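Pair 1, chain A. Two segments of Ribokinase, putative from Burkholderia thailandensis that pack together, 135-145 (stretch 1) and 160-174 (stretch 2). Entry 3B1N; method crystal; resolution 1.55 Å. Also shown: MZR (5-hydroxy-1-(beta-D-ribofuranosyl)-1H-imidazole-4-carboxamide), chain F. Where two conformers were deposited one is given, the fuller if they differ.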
# COMPACT_ATOMS: atom_id res chain seq x y z
N ASP A 135 0.37 23.51 -31.99
CA ASP A 135 1.83 23.57 -32.19
C ASP A 135 2.55 22.70 -31.16
O ASP A 135 3.47 23.11 -30.44
CB ASP A 135 2.32 25.02 -32.20
CG ASP A 135 1.83 25.78 -33.44
OD1 ASP A 135 2.08 25.29 -34.57
OD2 ASP A 135 1.16 26.83 -33.29
N ILE A 136 2.06 21.47 -31.11
CA ILE A 136 2.70 20.45 -30.33
C ILE A 136 3.57 19.70 -31.30
O ILE A 136 3.11 19.26 -32.37
CB ILE A 136 1.61 19.51 -29.71
CG1 ILE A 136 0.79 20.27 -28.65
CG2 ILE A 136 2.22 18.23 -29.13
CD1 ILE A 136 1.57 21.04 -27.53
N LYS A 137 4.83 19.52 -30.96
CA LYS A 137 5.67 18.70 -31.81
C LYS A 137 5.89 17.25 -31.38
O LYS A 137 6.35 16.41 -32.16
CB LYS A 137 7.01 19.36 -32.04
CG LYS A 137 7.78 19.81 -30.87
CD LYS A 137 8.85 20.76 -31.48
CE LYS A 137 9.51 21.65 -30.51
NZ LYS A 137 10.66 22.26 -31.26
N LEU A 138 5.47 16.97 -30.13
CA LEU A 138 5.77 15.67 -29.54
C LEU A 138 4.84 15.56 -28.34
O LEU A 138 4.49 16.55 -27.72
CB LEU A 138 7.24 15.59 -29.09
CG LEU A 138 7.76 14.32 -28.42
CD1 LEU A 138 7.60 13.04 -29.23
CD2 LEU A 138 9.23 14.49 -27.93
N ALA A 139 4.44 14.32 -28.03
CA ALA A 139 3.56 14.11 -26.85
C ALA A 139 3.88 12.81 -26.17
O ALA A 139 4.55 11.94 -26.71
CB ALA A 139 2.09 14.12 -27.29
N ILE A 140 3.30 12.64 -24.97
CA ILE A 140 3.26 11.34 -24.32
C ILE A 140 1.84 11.18 -23.76
O ILE A 140 1.25 12.16 -23.29
CB ILE A 140 4.29 11.26 -23.15
CG1 ILE A 140 4.26 9.81 -22.54
CG2 ILE A 140 4.16 12.39 -22.13
CD1 ILE A 140 5.58 9.53 -21.73
N VAL A 141 1.34 9.97 -23.84
CA VAL A 141 0.06 9.62 -23.18
C VAL A 141 0.42 8.60 -22.09
O VAL A 141 0.85 7.48 -22.37
CB VAL A 141 -0.94 9.01 -24.16
CG1 VAL A 141 -2.24 8.55 -23.39
CG2 VAL A 141 -1.28 10.03 -25.32
N GLY A 142 0.25 9.02 -20.83
CA GLY A 142 0.56 8.16 -19.72
C GLY A 142 -0.68 7.81 -18.92
O GLY A 142 -1.80 8.17 -19.32
N PRO A 143 -0.50 7.16 -17.77
CA PRO A 143 -1.63 6.68 -16.99
C PRO A 143 -2.55 7.83 -16.61
O PRO A 143 -2.09 8.92 -16.24
CB PRO A 143 -0.97 6.12 -15.74
CG PRO A 143 0.35 5.58 -16.26
CD PRO A 143 0.78 6.70 -17.21
N ASP A 144 -3.84 7.57 -16.69
CA ASP A 144 -4.85 8.63 -16.63
C ASP A 144 -6.20 7.95 -16.56
O ASP A 144 -6.27 6.73 -16.56
CB ASP A 144 -4.79 9.46 -17.94
CG ASP A 144 -5.19 10.90 -17.77
OD1 ASP A 144 -5.87 11.30 -16.83
OD2 ASP A 144 -4.75 11.69 -18.65
N GLY A 145 -7.25 8.73 -16.49
CA GLY A 145 -8.58 8.15 -16.72
C GLY A 145 -8.62 7.37 -18.01
O GLY A 145 -8.02 7.77 -19.02
N GLY A 160 -1.41 13.45 -36.38
CA GLY A 160 -0.05 13.15 -36.82
C GLY A 160 1.04 13.67 -35.88
O GLY A 160 2.15 13.94 -36.30
N VAL A 161 0.73 13.79 -34.58
CA VAL A 161 1.75 14.21 -33.59
C VAL A 161 2.45 12.95 -33.09
O VAL A 161 1.76 12.01 -32.68
CB VAL A 161 1.10 14.98 -32.40
CG1 VAL A 161 2.16 15.29 -31.30
CG2 VAL A 161 0.42 16.25 -32.86
N PRO A 162 3.81 12.89 -33.20
CA PRO A 162 4.51 11.68 -32.69
C PRO A 162 4.31 11.61 -31.16
O PRO A 162 4.36 12.63 -30.51
CB PRO A 162 5.97 11.94 -33.02
CG PRO A 162 6.09 13.35 -33.46
CD PRO A 162 4.73 13.94 -33.68
N PHE A 163 4.04 10.42 -30.63
CA PHE A 163 3.82 10.35 -29.18
C PHE A 163 4.30 9.04 -28.63
O PHE A 163 4.24 7.98 -29.28
CB PHE A 163 2.34 10.63 -28.80
CG PHE A 163 1.36 9.54 -29.24
CD1 PHE A 163 0.92 8.56 -28.35
CD2 PHE A 163 0.86 9.52 -30.53
CE1 PHE A 163 0.01 7.57 -28.73
CE2 PHE A 163 -0.06 8.55 -30.94
CZ PHE A 163 -0.50 7.57 -30.05
N ILE A 164 4.81 9.11 -27.39
CA ILE A 164 5.07 7.90 -26.60
C ILE A 164 3.77 7.45 -25.94
O ILE A 164 3.07 8.29 -25.38
CB ILE A 164 6.08 8.24 -25.47
CG1 ILE A 164 7.42 8.79 -26.02
CG2 ILE A 164 6.35 6.94 -24.63
CD1 ILE A 164 8.46 9.10 -24.92
N PHE A 165 3.50 6.16 -26.01
CA PHE A 165 2.39 5.54 -25.27
C PHE A 165 2.97 4.82 -24.05
O PHE A 165 3.82 3.94 -24.19
CB PHE A 165 1.65 4.58 -26.18
CG PHE A 165 0.50 3.85 -25.53
CD1 PHE A 165 -0.49 4.56 -24.84
CD2 PHE A 165 0.39 2.48 -25.65
CE1 PHE A 165 -1.57 3.86 -24.26
CE2 PHE A 165 -0.65 1.79 -25.05
CZ PHE A 165 -1.63 2.50 -24.36
N ASP A 166 2.52 5.22 -22.86
CA ASP A 166 3.00 4.77 -21.60
C ASP A 166 1.74 4.23 -20.81
O ASP A 166 1.27 5.02 -19.95
CB ASP A 166 3.61 6.09 -21.05
CG ASP A 166 4.04 6.06 -19.61
OD1 ASP A 166 4.37 4.98 -19.10
OD2 ASP A 166 4.06 7.18 -19.00
N PRO A 167 1.21 3.00 -21.07
CA PRO A 167 -0.03 2.57 -20.40
C PRO A 167 0.17 2.47 -18.88
O PRO A 167 -0.73 2.87 -18.11
CB PRO A 167 -0.39 1.25 -21.10
CG PRO A 167 0.91 0.74 -21.74
CD PRO A 167 1.68 1.99 -22.06
N GLY A 168 1.36 2.04 -18.48
CA GLY A 168 1.79 2.11 -17.07
C GLY A 168 0.74 1.50 -16.13
O GLY A 168 0.17 0.46 -16.37
N GLN A 169 0.51 2.22 -15.05
CA GLN A 169 -0.45 1.78 -14.05
C GLN A 169 -1.87 1.69 -14.54
O GLN A 169 -2.75 1.17 -13.83
CB GLN A 169 -0.38 2.76 -12.89
CG GLN A 169 0.92 2.69 -12.16
CD GLN A 169 1.82 3.86 -12.46
OE1 GLN A 169 1.97 4.29 -13.62
NE2 GLN A 169 2.46 4.36 -11.41
N GLY A 170 -2.13 2.19 -15.74
CA GLY A 170 -3.47 2.19 -16.31
C GLY A 170 -3.80 0.88 -17.00
O GLY A 170 -4.94 0.67 -17.43
N LEU A 171 -2.83 -0.02 -17.05
CA LEU A 171 -3.00 -1.27 -17.80
C LEU A 171 -4.24 -2.11 -17.43
O LEU A 171 -4.88 -2.65 -18.34
CB LEU A 171 -1.73 -2.12 -17.69
CG LEU A 171 -1.01 -2.70 -18.89
CD1 LEU A 171 -1.46 -2.20 -20.28
CD2 LEU A 171 0.47 -2.47 -18.64
N PRO A 172 -4.61 -2.21 -16.13
CA PRO A 172 -5.80 -3.02 -15.80
C PRO A 172 -7.09 -2.59 -16.49
O PRO A 172 -8.02 -3.40 -16.65
CB PRO A 172 -5.90 -2.87 -14.26
CG PRO A 172 -4.46 -2.69 -13.84
CD PRO A 172 -3.95 -1.73 -14.89
N LEU A 173 -7.15 -1.33 -16.90
CA LEU A 173 -8.34 -0.76 -17.53
C LEU A 173 -8.48 -1.16 -19.01
O LEU A 173 -9.57 -1.02 -19.61
CB LEU A 173 -8.32 0.76 -17.38
CG LEU A 173 -7.98 1.39 -16.01
CD1 LEU A 173 -7.79 2.91 -16.08
CD2 LEU A 173 -9.02 1.03 -14.98
N PHE A 174 -7.38 -1.63 -19.60
CA PHE A 174 -7.34 -2.01 -21.02
C PHE A 174 -7.78 -3.46 -21.20
O PHE A 174 -7.58 -4.29 -20.33
CB PHE A 174 -5.92 -1.84 -21.59
CG PHE A 174 -5.56 -0.41 -21.90
CD1 PHE A 174 -5.63 0.09 -23.19
CD2 PHE A 174 -5.16 0.45 -20.87
CE1 PHE A 174 -5.34 1.43 -23.46
CE2 PHE A 174 -4.86 1.74 -21.14
CZ PHE A 174 -4.93 2.24 -22.44
N1 MZR F . -3.49 6.20 -12.94
O3 MZR F . -1.42 7.97 -12.33
C4 MZR F . -1.19 6.97 -11.35
C5 MZR F . -1.97 5.77 -11.18
C6 MZR F . -3.15 5.38 -11.96
O6 MZR F . -3.70 4.31 -11.62
N7 MZR F . -1.36 5.16 -10.13
C8 MZR F . -0.32 5.92 -9.73
N9 MZR F . -0.20 7.05 -10.48
C1' MZR F . 0.84 8.09 -10.37
C2' MZR F . 1.15 8.62 -8.98
O2' MZR F . 0.35 9.78 -8.80
C3' MZR F . 2.69 8.85 -9.06
O3' MZR F . 3.14 10.20 -8.88
C4' MZR F . 3.08 8.33 -10.41
O4' MZR F . 2.04 7.43 -10.74
C5' MZR F . 4.41 7.61 -10.35
O5' MZR F . 4.70 7.18 -11.71

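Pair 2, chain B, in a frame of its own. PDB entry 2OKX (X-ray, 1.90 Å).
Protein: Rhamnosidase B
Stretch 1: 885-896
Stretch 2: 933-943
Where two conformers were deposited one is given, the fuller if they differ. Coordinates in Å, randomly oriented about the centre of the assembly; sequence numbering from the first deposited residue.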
# COMPACT_ATOMS: atom_id res chain seq x y z
N GLY B 885 18.32 20.83 13.51
CA GLY B 885 18.67 21.36 12.21
C GLY B 885 20.09 21.03 11.78
O GLY B 885 20.62 21.64 10.86
N TRP B 886 20.71 20.07 12.45
CA TRP B 886 22.07 19.66 12.13
C TRP B 886 23.07 20.82 12.22
O TRP B 886 24.04 20.86 11.46
CB TRP B 886 22.15 19.02 10.74
CG TRP B 886 21.39 17.73 10.65
CD1 TRP B 886 20.03 17.58 10.63
CD2 TRP B 886 21.94 16.40 10.60
NE1 TRP B 886 19.70 16.25 10.58
CE2 TRP B 886 20.85 15.50 10.56
CE3 TRP B 886 23.24 15.89 10.60
CZ2 TRP B 886 21.03 14.11 10.52
CZ3 TRP B 886 23.42 14.50 10.55
CH2 TRP B 886 22.31 13.63 10.51
N ARG B 887 22.84 21.75 13.14
CA ARG B 887 23.75 22.88 13.32
C ARG B 887 25.10 22.36 13.81
O ARG B 887 26.13 23.00 13.63
CB ARG B 887 23.15 23.90 14.29
CG ARG B 887 21.95 24.66 13.72
CD ARG B 887 21.46 25.74 14.68
NE ARG B 887 20.31 26.49 14.17
CZ ARG B 887 19.06 26.03 14.10
NH1 ARG B 887 18.10 26.80 13.61
NH2 ARG B 887 18.77 24.81 14.53
N THR B 888 25.08 21.19 14.44
CA THR B 888 26.32 20.55 14.87
C THR B 888 26.14 19.07 14.54
O THR B 888 25.02 18.57 14.47
CB THR B 888 26.58 20.69 16.40
OG1 THR B 888 25.79 19.74 17.12
CG2 THR B 888 26.24 22.09 16.88
N VAL B 889 27.24 18.37 14.30
CA VAL B 889 27.17 16.96 13.98
C VAL B 889 28.20 16.20 14.79
O VAL B 889 29.32 16.67 15.00
CB VAL B 889 27.43 16.73 12.47
CG1 VAL B 889 28.76 17.34 12.06
CG2 VAL B 889 27.41 15.24 12.15
N ASP B 890 27.79 15.04 15.29
CA ASP B 890 28.67 14.20 16.08
C ASP B 890 29.17 13.07 15.18
O ASP B 890 28.37 12.33 14.61
CB ASP B 890 27.92 13.61 17.27
CG ASP B 890 27.45 14.67 18.25
OD1 ASP B 890 26.62 14.35 19.11
OD2 ASP B 890 27.92 15.83 18.15
N ILE B 891 30.49 12.96 15.05
CA ILE B 891 31.09 11.90 14.25
C ILE B 891 31.76 10.93 15.22
O ILE B 891 32.77 11.27 15.86
CB ILE B 891 32.15 12.45 13.27
CG1 ILE B 891 31.52 13.53 12.37
CG2 ILE B 891 32.71 11.32 12.41
CD1 ILE B 891 30.34 13.06 11.53
N ALA B 892 31.19 9.74 15.35
CA ALA B 892 31.72 8.73 16.26
C ALA B 892 31.59 7.34 15.64
O ALA B 892 30.65 6.61 15.92
CB ALA B 892 30.97 8.78 17.59
N PRO B 893 32.55 6.97 14.79
CA PRO B 893 32.55 5.66 14.12
C PRO B 893 32.60 4.48 15.08
O PRO B 893 33.15 4.58 16.17
CB PRO B 893 33.79 5.72 13.23
CG PRO B 893 34.00 7.19 12.98
CD PRO B 893 33.72 7.76 14.36
N GLN B 894 31.99 3.37 14.66
CA GLN B 894 31.98 2.12 15.40
C GLN B 894 32.23 1.06 14.33
O GLN B 894 31.31 0.39 13.87
CB GLN B 894 30.63 1.88 16.10
CG GLN B 894 30.34 2.84 17.25
CD GLN B 894 31.39 2.80 18.34
OE1 GLN B 894 31.46 3.70 19.19
NE2 GLN B 894 32.22 1.76 18.34
N PRO B 895 33.50 0.92 13.90
CA PRO B 895 33.91 -0.04 12.87
C PRO B 895 33.57 -1.50 13.13
O PRO B 895 33.40 -2.28 12.19
CB PRO B 895 35.42 0.19 12.77
CG PRO B 895 35.57 1.63 13.17
CD PRO B 895 34.65 1.72 14.35
N CYS B 896 33.49 -1.88 14.40
CA CYS B 896 33.21 -3.26 14.76
C CYS B 896 34.26 -4.11 14.06
O CYS B 896 35.45 -3.91 14.27
CB CYS B 896 31.80 -3.66 14.30
SG CYS B 896 30.50 -2.67 15.06
N GLU B 933 31.02 24.70 6.12
CA GLU B 933 31.80 25.44 7.11
C GLU B 933 31.08 25.90 8.38
O GLU B 933 31.69 25.99 9.43
CB GLU B 933 32.46 26.65 6.45
CG GLU B 933 31.47 27.61 5.81
CD GLU B 933 32.14 28.76 5.07
OE1 GLU B 933 31.43 29.49 4.35
OE2 GLU B 933 33.37 28.92 5.21
N ASP B 934 29.78 26.20 8.28
CA ASP B 934 29.03 26.68 9.43
C ASP B 934 28.50 25.59 10.36
O ASP B 934 27.77 25.87 11.30
CB ASP B 934 27.88 27.56 8.96
CG ASP B 934 26.97 26.85 7.99
OD1 ASP B 934 27.48 26.27 7.00
OD2 ASP B 934 25.74 26.88 8.20
N ILE B 935 28.87 24.34 10.09
CA ILE B 935 28.42 23.25 10.94
C ILE B 935 29.54 22.81 11.87
O ILE B 935 30.65 22.52 11.43
CB ILE B 935 27.94 22.06 10.09
CG1 ILE B 935 26.68 22.48 9.31
CG2 ILE B 935 27.65 20.85 10.97
CD1 ILE B 935 26.15 21.42 8.37
N GLU B 936 29.26 22.79 13.17
CA GLU B 936 30.25 22.37 14.16
C GLU B 936 30.33 20.84 14.16
O GLU B 936 29.31 20.16 14.20
CB GLU B 936 29.86 22.89 15.55
CG GLU B 936 30.62 22.26 16.71
CD GLU B 936 30.32 22.93 18.04
OE1 GLU B 936 30.46 22.27 19.09
OE2 GLU B 936 29.94 24.12 18.05
N VAL B 937 31.55 20.32 14.09
CA VAL B 937 31.77 18.88 14.07
C VAL B 937 32.50 18.39 15.31
O VAL B 937 33.60 18.87 15.61
CB VAL B 937 32.60 18.46 12.84
CG1 VAL B 937 32.79 16.95 12.82
CG2 VAL B 937 31.92 18.95 11.56
N ASN B 938 31.91 17.44 16.03
CA ASN B 938 32.53 16.87 17.21
C ASN B 938 33.01 15.47 16.81
O ASN B 938 32.21 14.63 16.41
CB ASN B 938 31.51 16.77 18.35
CG ASN B 938 30.87 18.10 18.66
OD1 ASN B 938 31.57 19.07 18.99
ND2 ASN B 938 29.55 18.17 18.58
N VAL B 939 34.31 15.22 16.92
CA VAL B 939 34.87 13.93 16.53
C VAL B 939 35.34 13.06 17.69
O VAL B 939 36.09 13.52 18.55
CB VAL B 939 36.08 14.11 15.58
CG1 VAL B 939 36.57 12.75 15.08
CG2 VAL B 939 35.70 15.01 14.42
N THR B 940 34.91 11.80 17.70
CA THR B 940 35.31 10.87 18.74
C THR B 940 35.72 9.53 18.12
O THR B 940 34.87 8.81 17.58
CB THR B 940 34.15 10.57 19.73
OG1 THR B 940 33.65 11.79 20.28
CG2 THR B 940 34.65 9.68 20.87
N LEU B 941 37.00 9.20 18.17
CA LEU B 941 37.43 7.92 17.63
C LEU B 941 36.94 6.84 18.60
O LEU B 941 36.81 7.08 19.80
CB LEU B 941 38.96 7.87 17.52
CG LEU B 941 39.57 8.85 16.52
CD1 LEU B 941 41.07 8.60 16.44
CD2 LEU B 941 38.93 8.65 15.14
N PRO B 942 36.65 5.63 18.08
CA PRO B 942 36.16 4.54 18.93
C PRO B 942 37.16 4.11 20.01
O PRO B 942 38.36 4.36 19.90
CB PRO B 942 35.84 3.43 17.92
CG PRO B 942 36.79 3.70 16.81
CD PRO B 942 36.74 5.20 16.68
N GLU B 943 36.63 3.46 21.04
CA GLU B 943 37.43 3.01 22.18
C GLU B 943 38.79 2.42 21.84
O GLU B 943 38.90 1.47 21.05
CB GLU B 943 36.63 2.00 23.02
CG GLU B 943 37.39 1.41 24.21
CD GLU B 943 36.50 0.58 25.12
OE1 GLU B 943 35.55 -0.05 24.62
OE2 GLU B 943 36.75 0.56 26.35
O HOH W 1 27.05 25.44 14.33
O HOH W 2 33.47 6.43 18.09
O HOH W 3 33.54 3.70 21.47

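What backbone arrangement do the two pairs share? Each sets two short parallel strands side by side, their directions differing by 14° in pair 1 and 19° in pair 2, and the central backbones superpose with an RMSD of 0.7 Å. The hydrogen-bond ladder matches too. In pair 1, A139(A) N donates to P162(A) O (3.0 Å) and V141(A) N to I164(A) O (2.9 Å), while A139(A) O and V141(A) O accept from I164(A) N and D166(A) N (both 2.9 Å). Pair 2 repeats these four rungs through V889(B), I891(B), E936(B), N938(B) and T940(B), and adds a fifth, E936(B) N to R887(B) O at 3.2 Å. The matching position to E936(B) is P162(A), whose ring nitrogen has no hydrogen to give; its CD instead rests 3.3 Å from K137(A) O.

How is the apolar face filled? A139(A) matches V889(B), V141(A) matches I891(B), V161(A) matches I935(B), and F163(A) matches V937(B). In pair 1 the first strand offers a small alanine: A139(A) CB lies 3.8 Å from F163(A) CB and 4.2 Å from V161(A) CG1. The phenylalanine ring reaches further along, to 4.0 Å between F163(A) CD1 and V141(A) CG2. Pair 2 uses branched aliphatic side chains throughout. V889(B) CG1 meets both I935(B) CG2 (3.8 Å) and V937(B) CG2 (3.6 Å), and I891(B) CG1 approaches V937(B) CG1 at 3.7 Å.

What happens on the other face, where I140(A) matches D890(B) and I164(A) matches N938(B)? The same bridge position is apolar in pair 1 and polar in pair 2. The isoleucines pack with I140(A) CG1 3.8 Å from I164(A) CB. The aspartate and asparagine instead form a nearly straight hydrogen bond, N938(B) ND2 to D890(B) OD2 at 2.9 Å, so a directed polar link occupies the place of a hydrophobic contact.

How do the strands finish? G142(A) matches A892(B), and D166(A) matches T940(B). A CB on G142(A) would lie 3.0 Å from D166(A) OD2, a clash, whereas A892(B) CB sits 4.2 Å from T940(B) CB. The prolines P143(A) and P893(B) follow at matched positions, but their side-chain centres are 4.2 Å apart. P143(A) CG lies 3.4 Å from Q169(A) OE1; in pair 2, P893(B) O lies 3.4 Å from P942(B) CB, and a water donates to both P893(B) O (2.7 Å) and T940(B) O (2.8 Å), tying the two stretches together.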